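Local coordinates for geranyltranstransferase (IspA) (Helicobacter pylori, PDB 3LLW), which probably acts as a magnesium-dependent prenyltransferase of the FPP/GGPP synthase family, making isoprenoid diphosphates, at residues 159-164 and 190-195; 184-189 and 218-223; 50-55 and 224-229; 81-86 and 197-202. All coordinates share one frame; numbering follows the deposited sequence.

Contact 1 (159-164 and 190-195); sequences KGMILG and AKLISA
Lys191 O accepts the helix bond from Ala195 N, at 2.9 Å, and the residue that owns this carbonyl turns its side chain onto Gly160. The pairing is close at backbone level. Gly160 CA and Lys191 CA are 6.0 Å apart, the nearest such pair of the two segments. Gly160 has no side chain, so the lysine can settle directly against its backbone, with Lys191 CG 4.1 Å from Gly160 CA. The lysine chain bends at its second and fourth torsions. Its far end skirts the loop, and Lys191 CE comes within 4.2 Å of Lys159 O. These are van der Waals contacts. The ammonium end of Lys159 leads the other way and forms a salt bridge with Glu133 of the second subunit.

Gly160 is the N-cap of helix 161-170, and its carbonyl takes the N-H of Gly164. The next residue, Met161, carries the apolar half of the contact. Its CG lies anti to the backbone N (chi1 -177°), and the chain runs straight until it bends at the thioether. Met161 SD then meets Leu192 CD2 at 4.0 Å. The two side chains lie side by side and point the same way. Tyr89 and Ser90 also pack on Met161, while Leu86 and Leu152 pack on Leu192.

Met161 is about 9 Å, between side chains, from Asp94, a magnesium-binding residue. The contact thus joins the start of one helix to the middle of another in the all-helical fold of prenyl synthases, near the aspartate-rich metal site.

Contact 2 (184-189 and 218-223); sequences LHEHKT and FGLKMG
Thr189 and Gly223 form the tight, buried end of this contact, and Glu186 with Leu220 form the more widely spaced, partly exposed end. At the tight end the backbones run close, with Thr189 CA and Gly223 CA 6.2 Å apart. Gly223 has no side chain to hold the helices apart. The methyl group of the threonine therefore rests on the main chain, with Thr189 CG2 3.8 Å from Gly223 O. The first torsion of Thr189 (chi1 -66°) sets CG2 anti to the backbone N and keeps OG1 beside that N. This leaves the hydroxyl for a hydrogen bond with Gln227 OE1, one turn further along helix 209-236. Phe226 also packs on Thr189.

The other end is more open. Glu186 CA and Leu220 CA are 6.6 Å apart, and their side chains pass each other at a slant. The glutamate is extended beyond CG, so its carboxylate reaches across the leucine branch. Glu186 OE1 lies 3.8 Å from Leu220 CD2 and is almost as near the branching carbon. Higher up, Glu186 CG is 4.2 Å from Leu220 CG. A carboxylate oxygen against a methyl and the branching carbon is a van der Waals contact with no polar bond in it. Lys191 touches Glu186 from the same helix.

Helix 178-204 has a wider pi-type turn at 186-189, exactly where it meets its partner. The two helices follow each other in the chain. Their close meeting at a glycine is part of the central helical bundle of the polyprenyl synthetase fold.

Contact 3 (50-55 and 224-229); sequences RFRPKL and LCFQVL. With SO4 (sulfate ion), chain F.
Phe51 CA and Phe226 CA stay 10.3 Å apart, so side chains alone bridge helices 51-63 and 209-236. The contact lies in the central bundle of the polyprenyl synthetase fold. Segment 50-55 begins with the last four residues of the family's GGKRxRP motif, and segment 224-229 leads into the second aspartate-rich motif.

Arg50 is the N-cap of helix 51-63. In the first turn, Phe51 extends its ring toward Phe226. The ring planes are nearly parallel, at 5°, but slid apart, so they barely overlap, with centroids 5.0 Å from each other. Phe51 CE2 and Phe226 CD2 are the closest atoms, at 3.8 Å. Leu55 CD1 covers one face of the Phe51 ring near its rim, and Leu300 packs on both phenylalanines.

Arg52 approaches the Phe226 ring from the same side of its plane as Phe51. Its chain bends at the second torsion (chi2 134°), which brings the guanidinium near the CE1 rim of the ring. The two planes stand 87° apart, and Arg52 NH1 lies 4.0 Å from Phe226 CE1. Ile83, His87 and Ser196 pack along the arginine.

A sulfate ion, probably from the crystallisation liquor, sits between the helix start and this arginine. Its position is consistent with the diphosphate site that this motif forms in relatives. The backbone helps to hold it, through a weak hydrogen bond from Phe51 N to sulfate O3 at 3.3 Å. The stronger grip comes at the edge of the guanidinium, near its plane, where Arg52 NH2 donates a fairly straight hydrogen bond to sulfate O2 at 2.8 Å.

Contact 4 (81-86 and 197-202); sequences LSIECL and LIMGLV
Ile83 and Met199 make almost all of this contact by apolar packing. They reach toward each other and meet tip to tip. The backbones are well separated, with Ile83 CA and Met199 CA 9.5 Å apart. The methionine methyl does most of the touching. Met199 CE lies 3.7 Å from Ile83 CG1 and 3.9 Å from Ile83 CD1. The sulfur follows, with Met199 SD 4.0 Å from Ile83 CD1. The bend at the thioether (chi3 82°) turns the methyl alongside the CG1-CD1 branch of Ile83, so both CE and SD lie against it. That branch of Ile83 stands beside its own backbone N, with CG1 anti to the carbonyl carbon (chi1 -53°).

Polar groups take little part. Ser82 OG comes no nearer than 4.4 Å to Met199 CE, which is a marginal contact. The hydroxyl is hydrogen-bonded to Ile79 O within its own helix. Routine backbone bonds complete each helix, such as Leu86 N to Ser82 O at 3.2 Å.

All three touching residues are buried. Helix 73-94 supplies one side and helix 178-204 the other. Arg52 of helix 51-63 packs on Ile83. Leu148 and Ile151 of helix 142-156 pack on Met199, and Leu135 of helix 117-137 packs on Ser82. The pair therefore lies within the helical bundle, with helices 51-63, 117-137 and 142-156 packed around it.

Overall arrangement
From the N terminus, segment 50-55 opens the widest loop, which contact 3 closes at 224-229. The other three contacts lie within that span. Contact 4 runs from 81-86 to 197-202, and contact 1, from 159-164 to 190-195, lies wholly inside it. Contact 2 joins 184-189 to 218-223 and crosses both. Helix 178-204 is the common element of contacts 1, 2 and 4, and it packs on helices 161-170, 209-236 and 73-94. Contacts 2 and 3 share helix 209-236. A salt bridge between Arg50 and Glu84 links contacts 3 and 4. Ile193, in segment 190-195 of contact 1, packs on Phe51 and Phe226 of contact 3.

Contact 1 (159-164 and 190-195)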
# COMPACT_ATOMS: atom_id res chain seq x y z
N LYS A 159 -5.76 -0.19 -11.16
CA LYS A 159 -5.65 -0.29 -12.60
C LYS A 159 -5.10 -1.64 -13.05
O LYS A 159 -5.06 -1.94 -14.24
CB LYS A 159 -4.73 0.83 -13.12
CG LYS A 159 -5.46 2.14 -13.40
CD LYS A 159 -4.82 3.34 -12.71
CE LYS A 159 -3.53 3.82 -13.36
NZ LYS A 159 -2.35 3.39 -12.56
N GLY A 160 -4.62 -2.44 -12.09
CA GLY A 160 -4.10 -3.78 -12.38
C GLY A 160 -4.75 -4.88 -11.53
O GLY A 160 -5.92 -5.22 -11.72
N MET A 161 -3.99 -5.40 -10.57
CA MET A 161 -4.34 -6.62 -9.84
C MET A 161 -5.68 -6.56 -9.13
O MET A 161 -6.47 -7.50 -9.20
CB MET A 161 -3.21 -6.98 -8.88
CG MET A 161 -3.39 -8.27 -8.10
SD MET A 161 -2.13 -8.46 -6.82
CE MET A 161 -2.71 -7.19 -5.67
N ILE A 162 -5.96 -5.41 -8.50
CA ILE A 162 -7.22 -5.18 -7.78
C ILE A 162 -8.44 -5.16 -8.70
O ILE A 162 -9.45 -5.85 -8.41
CB ILE A 162 -7.14 -3.95 -6.87
CG1 ILE A 162 -6.25 -4.28 -5.67
CG2 ILE A 162 -8.51 -3.55 -6.34
CD1 ILE A 162 -5.61 -3.06 -5.05
N LEU A 163 -8.37 -4.42 -9.81
CA LEU A 163 -9.41 -4.49 -10.85
C LEU A 163 -9.72 -5.93 -11.25
O LEU A 163 -10.89 -6.32 -11.27
CB LEU A 163 -9.04 -3.70 -12.10
CG LEU A 163 -10.00 -3.73 -13.28
CD1 LEU A 163 -11.40 -3.32 -12.84
CD2 LEU A 163 -9.50 -2.80 -14.40
N GLY A 164 -8.68 -6.70 -11.55
CA GLY A 164 -8.87 -8.09 -11.91
C GLY A 164 -9.49 -8.93 -10.81
O GLY A 164 -10.32 -9.82 -11.08
N ALA A 190 -1.63 -11.36 -14.84
CA ALA A 190 -0.51 -11.08 -15.75
C ALA A 190 0.24 -9.80 -15.47
O ALA A 190 1.45 -9.70 -15.74
CB ALA A 190 -0.95 -11.15 -17.21
N LYS A 191 -0.47 -8.82 -14.90
CA LYS A 191 0.08 -7.49 -14.59
C LYS A 191 1.24 -7.51 -13.60
O LYS A 191 2.28 -6.89 -13.84
CB LYS A 191 -1.03 -6.56 -14.08
CG LYS A 191 -1.16 -5.26 -14.88
CD LYS A 191 -1.95 -5.51 -16.16
CE LYS A 191 -2.55 -4.23 -16.72
NZ LYS A 191 -1.77 -3.72 -17.89
N LEU A 192 1.05 -8.24 -12.50
CA LEU A 192 2.08 -8.43 -11.47
C LEU A 192 3.27 -9.30 -11.92
O LEU A 192 4.42 -9.12 -11.49
CB LEU A 192 1.44 -9.02 -10.19
CG LEU A 192 2.25 -9.05 -8.89
CD1 LEU A 192 2.68 -7.64 -8.50
CD2 LEU A 192 1.50 -9.75 -7.72
N ILE A 193 2.98 -10.25 -12.81
CA ILE A 193 4.00 -11.10 -13.44
C ILE A 193 4.86 -10.24 -14.42
O ILE A 193 6.09 -10.37 -14.45
CB ILE A 193 3.29 -12.28 -14.16
CG1 ILE A 193 2.83 -13.32 -13.11
CG2 ILE A 193 4.16 -12.94 -15.24
CD1 ILE A 193 2.06 -14.43 -13.72
N SER A 194 4.23 -9.36 -15.19
CA SER A 194 5.01 -8.50 -16.10
C SER A 194 5.75 -7.42 -15.30
O SER A 194 6.87 -7.06 -15.64
CB SER A 194 4.16 -7.96 -17.27
OG SER A 194 3.99 -6.57 -17.24
N ALA A 195 5.14 -6.96 -14.19
CA ALA A 195 5.82 -6.04 -13.26
C ALA A 195 7.08 -6.62 -12.66
O ALA A 195 8.14 -5.98 -12.75
CB ALA A 195 4.88 -5.54 -12.15

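Contact 2 (184-189 and 218-223)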
# COMPACT_ATOMS: atom_id res chain seq x y z
N LEU A 184 -10.00 -9.99 -17.55
CA LEU A 184 -9.96 -10.32 -16.14
C LEU A 184 -8.60 -10.89 -15.79
O LEU A 184 -7.95 -10.41 -14.85
CB LEU A 184 -11.15 -11.23 -15.77
CG LEU A 184 -11.20 -12.36 -14.74
CD1 LEU A 184 -10.32 -12.19 -13.54
CD2 LEU A 184 -12.66 -12.49 -14.29
N HIS A 185 -8.13 -11.85 -16.58
CA HIS A 185 -6.88 -12.54 -16.24
C HIS A 185 -5.62 -11.74 -16.54
O HIS A 185 -4.62 -11.91 -15.83
CB HIS A 185 -6.84 -13.93 -16.87
CG HIS A 185 -7.79 -14.89 -16.25
ND1 HIS A 185 -7.92 -15.04 -14.89
CD2 HIS A 185 -8.66 -15.77 -16.81
CE1 HIS A 185 -8.84 -15.95 -14.62
NE2 HIS A 185 -9.30 -16.41 -15.77
N GLU A 186 -5.67 -10.86 -17.54
CA GLU A 186 -4.56 -9.94 -17.81
C GLU A 186 -4.33 -9.14 -16.53
O GLU A 186 -3.20 -8.98 -16.10
CB GLU A 186 -4.87 -8.99 -18.97
CG GLU A 186 -3.70 -8.11 -19.43
CD GLU A 186 -4.11 -6.91 -20.31
OE1 GLU A 186 -3.20 -6.18 -20.78
OE2 GLU A 186 -5.33 -6.69 -20.52
N HIS A 187 -5.42 -8.69 -15.91
CA HIS A 187 -5.37 -7.83 -14.72
C HIS A 187 -5.14 -8.59 -13.40
O HIS A 187 -4.27 -8.23 -12.63
CB HIS A 187 -6.58 -6.88 -14.68
CG HIS A 187 -6.56 -5.84 -15.78
ND1 HIS A 187 -6.85 -6.13 -17.09
CD2 HIS A 187 -6.27 -4.52 -15.74
CE1 HIS A 187 -6.74 -5.04 -17.82
NE2 HIS A 187 -6.38 -4.05 -17.02
N LYS A 188 -5.90 -9.66 -13.14
CA LYS A 188 -5.76 -10.43 -11.90
C LYS A 188 -4.34 -11.00 -11.77
O LYS A 188 -3.68 -10.85 -10.74
CB LYS A 188 -6.77 -11.59 -11.89
CG LYS A 188 -7.52 -11.80 -10.57
CD LYS A 188 -6.72 -12.50 -9.51
CE LYS A 188 -7.27 -13.90 -9.24
NZ LYS A 188 -8.55 -13.84 -8.48
N THR A 189 -3.85 -11.60 -12.86
CA THR A 189 -2.62 -12.38 -12.84
C THR A 189 -1.42 -11.75 -13.59
O THR A 189 -0.33 -11.62 -13.04
CB THR A 189 -2.94 -13.79 -13.37
OG1 THR A 189 -3.83 -14.44 -12.45
CG2 THR A 189 -1.69 -14.63 -13.54
N PHE A 218 6.08 -9.39 -22.91
CA PHE A 218 6.38 -10.80 -22.74
C PHE A 218 5.67 -11.35 -21.50
O PHE A 218 5.02 -12.40 -21.57
CB PHE A 218 7.88 -11.04 -22.63
CG PHE A 218 8.25 -12.48 -22.41
CD1 PHE A 218 8.02 -13.43 -23.40
CD2 PHE A 218 8.84 -12.88 -21.21
CE1 PHE A 218 8.37 -14.77 -23.20
CE2 PHE A 218 9.19 -14.21 -21.01
CZ PHE A 218 8.96 -15.16 -22.01
N GLY A 219 5.78 -10.60 -20.40
CA GLY A 219 5.16 -10.95 -19.13
C GLY A 219 3.66 -11.03 -19.18
O GLY A 219 3.07 -11.92 -18.57
N LEU A 220 3.05 -10.10 -19.90
CA LEU A 220 1.61 -10.13 -20.12
C LEU A 220 1.18 -11.41 -20.84
O LEU A 220 0.19 -12.05 -20.45
CB LEU A 220 1.18 -8.90 -20.94
CG LEU A 220 0.37 -7.76 -20.32
CD1 LEU A 220 0.69 -7.49 -18.85
CD2 LEU A 220 0.55 -6.48 -21.15
N LYS A 221 1.95 -11.78 -21.86
CA LYS A 221 1.67 -12.96 -22.67
C LYS A 221 1.90 -14.24 -21.88
O LYS A 221 1.10 -15.17 -21.92
CB LYS A 221 2.53 -12.97 -23.93
CG LYS A 221 1.88 -13.65 -25.11
CD LYS A 221 2.81 -13.64 -26.32
CE LYS A 221 2.08 -13.15 -27.56
NZ LYS A 221 0.66 -13.62 -27.62
N MET A 222 2.99 -14.25 -21.13
CA MET A 222 3.33 -15.40 -20.31
C MET A 222 2.39 -15.58 -19.11
O MET A 222 2.11 -16.71 -18.69
CB MET A 222 4.77 -15.28 -19.85
CG MET A 222 5.22 -16.41 -18.98
SD MET A 222 5.79 -15.70 -17.44
CE MET A 222 7.20 -14.78 -18.08
N GLY A 223 1.90 -14.47 -18.56
CA GLY A 223 0.97 -14.48 -17.45
C GLY A 223 -0.38 -15.03 -17.85
O GLY A 223 -1.03 -15.73 -17.07

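Contact 3 (50-55 and 224-229)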
# COMPACT_ATOMS: atom_id res chain seq x y z
N ARG A 50 7.05 -19.19 -5.13
CA ARG A 50 7.89 -17.99 -5.34
C ARG A 50 8.07 -17.63 -6.82
O ARG A 50 9.13 -17.14 -7.22
CB ARG A 50 9.27 -18.13 -4.66
CG ARG A 50 9.42 -17.78 -3.18
CD ARG A 50 8.13 -17.81 -2.37
NE ARG A 50 8.31 -18.39 -1.04
CZ ARG A 50 7.52 -18.16 0.01
NH1 ARG A 50 7.78 -18.76 1.17
NH2 ARG A 50 6.49 -17.34 -0.09
N PHE A 51 7.03 -17.84 -7.62
CA PHE A 51 7.13 -17.61 -9.05
C PHE A 51 7.54 -16.17 -9.38
O PHE A 51 8.40 -15.96 -10.23
CB PHE A 51 5.84 -18.00 -9.79
CG PHE A 51 5.94 -17.90 -11.29
CD1 PHE A 51 6.93 -18.60 -12.00
CD2 PHE A 51 5.06 -17.09 -12.01
CE1 PHE A 51 7.03 -18.49 -13.38
CE2 PHE A 51 5.14 -16.99 -13.40
CZ PHE A 51 6.13 -17.69 -14.09
N ARG A 52 6.96 -15.20 -8.69
CA ARG A 52 7.23 -13.80 -8.99
C ARG A 52 8.64 -13.33 -8.60
O ARG A 52 9.29 -12.71 -9.43
CB ARG A 52 6.13 -12.88 -8.45
CG ARG A 52 4.83 -13.03 -9.20
CD ARG A 52 3.67 -13.12 -8.23
NE ARG A 52 2.46 -13.52 -8.93
CZ ARG A 52 1.96 -14.75 -8.92
NH1 ARG A 52 0.86 -15.00 -9.60
NH2 ARG A 52 2.54 -15.72 -8.21
N PRO A 53 9.10 -13.60 -7.35
CA PRO A 53 10.51 -13.31 -7.09
C PRO A 53 11.49 -14.05 -8.01
O PRO A 53 12.49 -13.46 -8.42
CB PRO A 53 10.71 -13.74 -5.64
CG PRO A 53 9.36 -13.68 -5.03
CD PRO A 53 8.43 -14.09 -6.12
N LYS A 54 11.20 -15.30 -8.35
CA LYS A 54 12.03 -16.01 -9.34
C LYS A 54 12.08 -15.31 -10.70
O LYS A 54 13.14 -15.27 -11.32
CB LYS A 54 11.59 -17.46 -9.51
CG LYS A 54 12.02 -18.35 -8.36
CD LYS A 54 11.32 -19.69 -8.40
CE LYS A 54 11.62 -20.46 -7.12
NZ LYS A 54 11.20 -21.87 -7.20
N LEU A 55 10.96 -14.75 -11.15
CA LEU A 55 10.94 -13.98 -12.40
C LEU A 55 11.79 -12.73 -12.29
O LEU A 55 12.51 -12.39 -13.23
CB LEU A 55 9.52 -13.58 -12.77
CG LEU A 55 8.56 -14.64 -13.30
CD1 LEU A 55 7.13 -14.13 -13.12
CD2 LEU A 55 8.88 -14.92 -14.76
N LEU A 224 -0.80 -14.71 -19.07
CA LEU A 224 -1.98 -15.33 -19.67
C LEU A 224 -1.77 -16.83 -19.80
O LEU A 224 -2.61 -17.63 -19.35
CB LEU A 224 -2.29 -14.72 -21.03
CG LEU A 224 -3.50 -15.26 -21.80
CD1 LEU A 224 -4.81 -15.08 -21.01
CD2 LEU A 224 -3.61 -14.62 -23.18
N CYS A 225 -0.65 -17.20 -20.39
CA CYS A 225 -0.25 -18.60 -20.52
C CYS A 225 -0.22 -19.31 -19.15
O CYS A 225 -0.84 -20.37 -18.97
CB CYS A 225 1.10 -18.68 -21.20
SG CYS A 225 1.46 -20.30 -21.79
N PHE A 226 0.48 -18.70 -18.19
CA PHE A 226 0.50 -19.12 -16.79
C PHE A 226 -0.92 -19.37 -16.26
O PHE A 226 -1.15 -20.37 -15.60
CB PHE A 226 1.25 -18.09 -15.92
CG PHE A 226 1.17 -18.35 -14.44
CD1 PHE A 226 0.24 -17.70 -13.64
CD2 PHE A 226 2.05 -19.24 -13.83
CE1 PHE A 226 0.16 -17.95 -12.27
CE2 PHE A 226 1.98 -19.49 -12.45
CZ PHE A 226 1.04 -18.84 -11.68
N GLN A 227 -1.86 -18.48 -16.57
CA GLN A 227 -3.24 -18.58 -16.07
C GLN A 227 -4.08 -19.66 -16.75
O GLN A 227 -4.85 -20.38 -16.07
CB GLN A 227 -3.92 -17.21 -16.18
CG GLN A 227 -5.25 -17.11 -15.47
CD GLN A 227 -5.21 -17.58 -14.02
OE1 GLN A 227 -4.42 -17.10 -13.21
NE2 GLN A 227 -6.08 -18.53 -13.69
N VAL A 228 -3.95 -19.78 -18.07
CA VAL A 228 -4.62 -20.83 -18.84
C VAL A 228 -4.17 -22.20 -18.33
O VAL A 228 -5.01 -23.08 -18.07
CB VAL A 228 -4.36 -20.68 -20.37
CG1 VAL A 228 -4.99 -21.83 -21.15
CG2 VAL A 228 -4.91 -19.36 -20.88
N LEU A 229 -2.86 -22.37 -18.14
CA LEU A 229 -2.34 -23.60 -17.52
C LEU A 229 -2.89 -23.84 -16.12
O LEU A 229 -3.23 -24.96 -15.78
CB LEU A 229 -0.82 -23.60 -17.49
CG LEU A 229 -0.15 -23.87 -18.83
CD1 LEU A 229 1.30 -23.49 -18.70
CD2 LEU A 229 -0.31 -25.32 -19.25
S SO4 F . 2.62 -19.06 -6.62
O1 SO4 F . 1.96 -19.03 -5.30
O2 SO4 F . 1.80 -18.37 -7.62
O3 SO4 F . 3.95 -18.42 -6.56
O4 SO4 F . 2.77 -20.45 -7.03

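Contact 4 (81-86 and 197-202)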
# COMPACT_ATOMS: atom_id res chain seq x y z
N LEU A 81 11.20 -9.61 -2.17
CA LEU A 81 10.30 -9.85 -1.03
C LEU A 81 9.10 -8.90 -1.06
O LEU A 81 7.99 -9.29 -0.66
CB LEU A 81 11.06 -9.73 0.30
CG LEU A 81 10.32 -10.14 1.59
CD1 LEU A 81 9.62 -11.47 1.44
CD2 LEU A 81 11.22 -10.14 2.81
N SER A 82 9.28 -7.68 -1.57
CA SER A 82 8.16 -6.74 -1.65
C SER A 82 7.10 -7.23 -2.62
O SER A 82 5.91 -7.08 -2.37
CB SER A 82 8.63 -5.36 -2.08
OG SER A 82 8.90 -5.36 -3.46
N ILE A 83 7.55 -7.84 -3.72
CA ILE A 83 6.64 -8.46 -4.69
C ILE A 83 5.90 -9.65 -4.06
O ILE A 83 4.70 -9.82 -4.28
CB ILE A 83 7.40 -8.93 -5.94
CG1 ILE A 83 8.24 -7.79 -6.54
CG2 ILE A 83 6.41 -9.44 -6.98
CD1 ILE A 83 9.16 -8.20 -7.69
N GLU A 84 6.61 -10.44 -3.27
CA GLU A 84 6.02 -11.62 -2.66
C GLU A 84 4.96 -11.21 -1.62
O GLU A 84 3.89 -11.78 -1.60
CB GLU A 84 7.11 -12.55 -2.10
CG GLU A 84 6.66 -13.95 -1.59
CD GLU A 84 6.00 -14.86 -2.64
OE1 GLU A 84 6.16 -14.64 -3.87
OE2 GLU A 84 5.32 -15.83 -2.21
N CYS A 85 5.24 -10.16 -0.84
CA CYS A 85 4.27 -9.61 0.12
C CYS A 85 2.97 -9.10 -0.51
O CYS A 85 1.87 -9.39 0.00
CB CYS A 85 4.90 -8.50 0.96
SG CYS A 85 6.09 -9.14 2.14
N LEU A 86 3.09 -8.36 -1.61
CA LEU A 86 1.93 -7.91 -2.37
C LEU A 86 1.10 -9.07 -2.88
O LEU A 86 -0.12 -9.04 -2.79
CB LEU A 86 2.34 -7.00 -3.53
CG LEU A 86 1.23 -6.04 -3.98
CD1 LEU A 86 0.98 -4.99 -2.92
CD2 LEU A 86 1.59 -5.38 -5.30
N LEU A 197 8.99 -8.91 -13.95
CA LEU A 197 10.00 -8.92 -15.00
C LEU A 197 10.67 -7.57 -15.22
O LEU A 197 11.89 -7.48 -15.12
CB LEU A 197 9.42 -9.45 -16.31
CG LEU A 197 9.10 -10.93 -16.31
CD1 LEU A 197 8.13 -11.22 -17.41
CD2 LEU A 197 10.33 -11.78 -16.50
N ILE A 198 9.88 -6.51 -15.43
CA ILE A 198 10.43 -5.15 -15.66
C ILE A 198 11.05 -4.48 -14.42
O ILE A 198 11.93 -3.59 -14.54
CB ILE A 198 9.44 -4.19 -16.36
CG1 ILE A 198 8.18 -3.98 -15.51
CG2 ILE A 198 9.09 -4.73 -17.76
CD1 ILE A 198 7.18 -2.98 -16.05
N MET A 199 10.62 -4.92 -13.24
CA MET A 199 11.24 -4.50 -11.98
C MET A 199 12.63 -5.12 -11.89
O MET A 199 13.53 -4.52 -11.29
CB MET A 199 10.38 -4.86 -10.74
CG MET A 199 9.18 -3.91 -10.42
SD MET A 199 7.99 -4.70 -9.23
CE MET A 199 8.89 -4.32 -7.74
N GLY A 200 12.81 -6.30 -12.50
CA GLY A 200 14.16 -6.87 -12.72
C GLY A 200 15.09 -5.99 -13.58
O GLY A 200 16.28 -5.84 -13.27
N LEU A 201 14.56 -5.42 -14.67
CA LEU A 201 15.37 -4.54 -15.56
C LEU A 201 15.75 -3.24 -14.85
O LEU A 201 16.92 -2.90 -14.74
CB LEU A 201 14.66 -4.24 -16.89
CG LEU A 201 15.37 -3.29 -17.88
CD1 LEU A 201 16.77 -3.78 -18.25
CD2 LEU A 201 14.57 -3.09 -19.13
N VAL A 202 14.73 -2.54 -14.35
CA VAL A 202 14.89 -1.32 -13.56
C VAL A 202 15.91 -1.48 -12.42
O VAL A 202 16.86 -0.68 -12.33
CB VAL A 202 13.50 -0.84 -13.04
CG1 VAL A 202 13.63 0.20 -11.94
CG2 VAL A 202 12.68 -0.29 -14.19